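Local coordinates for TPR repeat-containing protein YrrB (Bacillus subtilis, PDB 2Q7F) that may act as an interaction mediator, bringing together RNA sulfuration components, RNA processing components and aminoacyl-tRNA synthetases through its tetratricopeptide repeats, at residues F196-G200 with M215-A219. Sequence-based numbering, arbitrary orientation.
Sequences FYNAG and MLDKA
Phe196 reaches from helix 193-205 onto helix 211-222 and is the main side chain of this contact, buried with a lysine chain over one face and a thioether at its edge. The covered face meets the aliphatic part of Lys218, whose CG stands 3.8 Å from the ring centroid and almost on the ring normal, a CH-pi contact. With CG anti to the backbone N (chi1 -161°), Lys218 lays its methylenes over the ring before bends at chi2 and chi3 carry the ammonium end away; a long chain suits this border, apolar where it crosses the ring and charged where it leads out at the exposed side. Met215 meets the same ring differently: its SD lies in the ring plane at the edge, 3.8 Å from Phe196 CD2, as a Met-aromatic contact.

Against this solvent-open Lys218 side stands the tighter one, where buried Gly200, Leu216 and Ala219 let the backbones close in. Gly200 CA and Leu216 CA are only 5.0 Å apart; a CB on Gly200 would point at helix 211-222 and collide with Leu216 CD1, which lies 4.3 Å from Gly200 CA and 3.9 Å from Tyr197 CD1. Ala219 is small enough to set its CB 3.9 Å from Phe196 CB. No hydrogen bond passes between the two segments, which are joined by apolar packing.

The segments run nearly antiparallel, at 155°, as the two helices of a TPR hairpin, here the sixth repeat. Phe196 and Ala199 also touch helix 176-188, while Tyr197 and Leu216 pack on the C-terminal helix 227-233.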
ATOM      1  N   PHE A 196       5.898   4.218  17.282  1.00 58.70           N
ATOM      2  CA  PHE A 196       6.633   4.891  18.356  1.00 58.43           C
ATOM      3  C   PHE A 196       8.053   5.278  17.929  1.00 58.18           C
ATOM      4  O   PHE A 196       8.506   6.388  18.207  1.00 57.82           O
ATOM      5  CB  PHE A 196       6.657   4.037  19.629  1.00 58.53           C
ATOM      6  CG  PHE A 196       5.442   4.216  20.507  1.00 58.92           C
ATOM      7  CD1 PHE A 196       4.554   3.163  20.712  1.00 59.16           C
ATOM      8  CD2 PHE A 196       5.193   5.436  21.139  1.00 58.83           C
ATOM      9  CE1 PHE A 196       3.434   3.325  21.525  1.00 58.65           C
ATOM     10  CE2 PHE A 196       4.078   5.604  21.948  1.00 58.32           C
ATOM     11  CZ  PHE A 196       3.198   4.549  22.141  1.00 58.43           C
ATOM     12  N   TYR A 197       8.736   4.370  17.233  1.00 58.17           N
ATOM     13  CA  TYR A 197      10.093   4.630  16.754  1.00 58.29           C
ATOM     14  C   TYR A 197      10.114   5.777  15.757  1.00 58.34           C
ATOM     15  O   TYR A 197      10.947   6.683  15.859  1.00 58.35           O
ATOM     16  CB  TYR A 197      10.710   3.378  16.122  1.00 58.46           C
ATOM     17  CG  TYR A 197      11.871   3.681  15.197  1.00 58.63           C
ATOM     18  CD1 TYR A 197      13.124   4.046  15.706  1.00 58.72           C
ATOM     19  CD2 TYR A 197      11.713   3.613  13.812  1.00 58.42           C
ATOM     20  CE1 TYR A 197      14.192   4.328  14.856  1.00 58.72           C
ATOM     21  CE2 TYR A 197      12.767   3.893  12.958  1.00 58.71           C
ATOM     22  CZ  TYR A 197      14.001   4.248  13.484  1.00 58.81           C
ATOM     23  OH  TYR A 197      15.036   4.522  12.627  1.00 58.78           O
ATOM     24  N   ASN A 198       9.200   5.727  14.795  1.00 58.40           N
ATOM     25  CA  ASN A 198       9.110   6.759  13.765  1.00 58.69           C
ATOM     26  C   ASN A 198       8.645   8.104  14.321  1.00 59.04           C
ATOM     27  O   ASN A 198       9.002   9.160  13.790  1.00 59.05           O
ATOM     28  CB  ASN A 198       8.232   6.287  12.601  1.00 58.49           C
ATOM     29  CG  ASN A 198       8.935   5.261  11.729  1.00 58.00           C
ATOM     30  OD1 ASN A 198       9.745   5.610  10.875  1.00 57.15           O
ATOM     31  ND2 ASN A 198       8.628   3.984  11.946  1.00 58.58           N
ATOM     32  N   ALA A 199       7.855   8.054  15.393  1.00 59.61           N
ATOM     33  CA  ALA A 199       7.500   9.242  16.159  1.00 60.16           C
ATOM     34  C   ALA A 199       8.762   9.787  16.811  1.00 60.45           C
ATOM     35  O   ALA A 199       9.041  10.984  16.751  1.00 60.33           O
ATOM     36  CB  ALA A 199       6.452   8.910  17.217  1.00 60.13           C
ATOM     37  N   GLY A 200       9.531   8.880  17.406  1.00 61.01           N
ATOM     38  CA  GLY A 200      10.799   9.217  18.033  1.00 61.88           C
ATOM     39  C   GLY A 200      11.719   9.937  17.074  1.00 62.46           C
ATOM     40  O   GLY A 200      12.350  10.925  17.442  1.00 62.78           O
ATOM     41  N   MET A 215       9.226   8.678  23.346  1.00 76.48           N
ATOM     42  CA  MET A 215       8.585   7.820  22.341  1.00 76.12           C
ATOM     43  C   MET A 215       9.469   6.628  21.965  1.00 75.95           C
ATOM     44  O   MET A 215       8.969   5.527  21.703  1.00 75.84           O
ATOM     45  CB  MET A 215       8.226   8.626  21.082  1.00 76.01           C
ATOM     46  CG  MET A 215       7.207   9.736  21.297  1.00 75.92           C
ATOM     47  SD  MET A 215       5.572   9.131  21.747  1.00 76.34           S
ATOM     48  CE  MET A 215       4.843  10.611  22.453  1.00 75.94           C
ATOM     49  N   LEU A 216      10.782   6.867  21.947  1.00 75.70           N
ATOM     50  CA  LEU A 216      11.788   5.856  21.623  1.00 75.52           C
ATOM     51  C   LEU A 216      11.818   4.758  22.689  1.00 75.50           C
ATOM     52  O   LEU A 216      11.926   3.570  22.362  1.00 75.37           O
ATOM     53  CB  LEU A 216      13.161   6.526  21.511  1.00 75.59           C
ATOM     54  CG  LEU A 216      14.171   6.159  20.422  1.00 75.71           C
ATOM     55  CD1 LEU A 216      13.519   6.003  19.055  1.00 76.24           C
ATOM     56  CD2 LEU A 216      15.233   7.239  20.372  1.00 75.48           C
ATOM     57  N   ASP A 217      11.725   5.172  23.956  1.00 75.38           N
ATOM     58  CA  ASP A 217      11.633   4.251  25.087  1.00 75.28           C
ATOM     59  C   ASP A 217      10.527   3.239  24.855  1.00 75.06           C
ATOM     60  O   ASP A 217      10.767   2.028  24.865  1.00 74.94           O
ATOM     61  CB  ASP A 217      11.349   5.012  26.388  1.00 75.48           C
ATOM     62  CG  ASP A 217      12.548   5.792  26.890  1.00 75.96           C
ATOM     63  OD1 ASP A 217      13.694   5.384  26.604  1.00 76.53           O
ATOM     64  OD2 ASP A 217      12.341   6.818  27.576  1.00 76.35           O
ATOM     65  N   LYS A 218       9.323   3.756  24.620  1.00 74.80           N
ATOM     66  CA  LYS A 218       8.125   2.935  24.481  1.00 74.61           C
ATOM     67  C   LYS A 218       8.217   1.935  23.330  1.00 74.30           C
ATOM     68  O   LYS A 218       7.532   0.914  23.339  1.00 74.30           O
ATOM     69  CB  LYS A 218       6.880   3.816  24.363  1.00 74.73           C
ATOM     70  CG  LYS A 218       5.579   3.088  24.674  1.00 75.22           C
ATOM     71  CD  LYS A 218       4.561   3.981  25.373  1.00 75.78           C
ATOM     72  CE  LYS A 218       4.672   3.884  26.885  1.00 75.77           C
ATOM     73  NZ  LYS A 218       3.414   4.327  27.546  1.00 75.77           N
ATOM     74  N   ALA A 219       9.079   2.221  22.357  1.00 74.11           N
ATOM     75  CA  ALA A 219       9.329   1.301  21.245  1.00 73.86           C
ATOM     76  C   ALA A 219      10.165   0.104  21.687  1.00 73.68           C
ATOM     77  O   ALA A 219       9.868  -1.029  21.316  1.00 73.60           O
ATOM     78  CB  ALA A 219       9.999   2.021  20.082  1.00 73.83           C
TER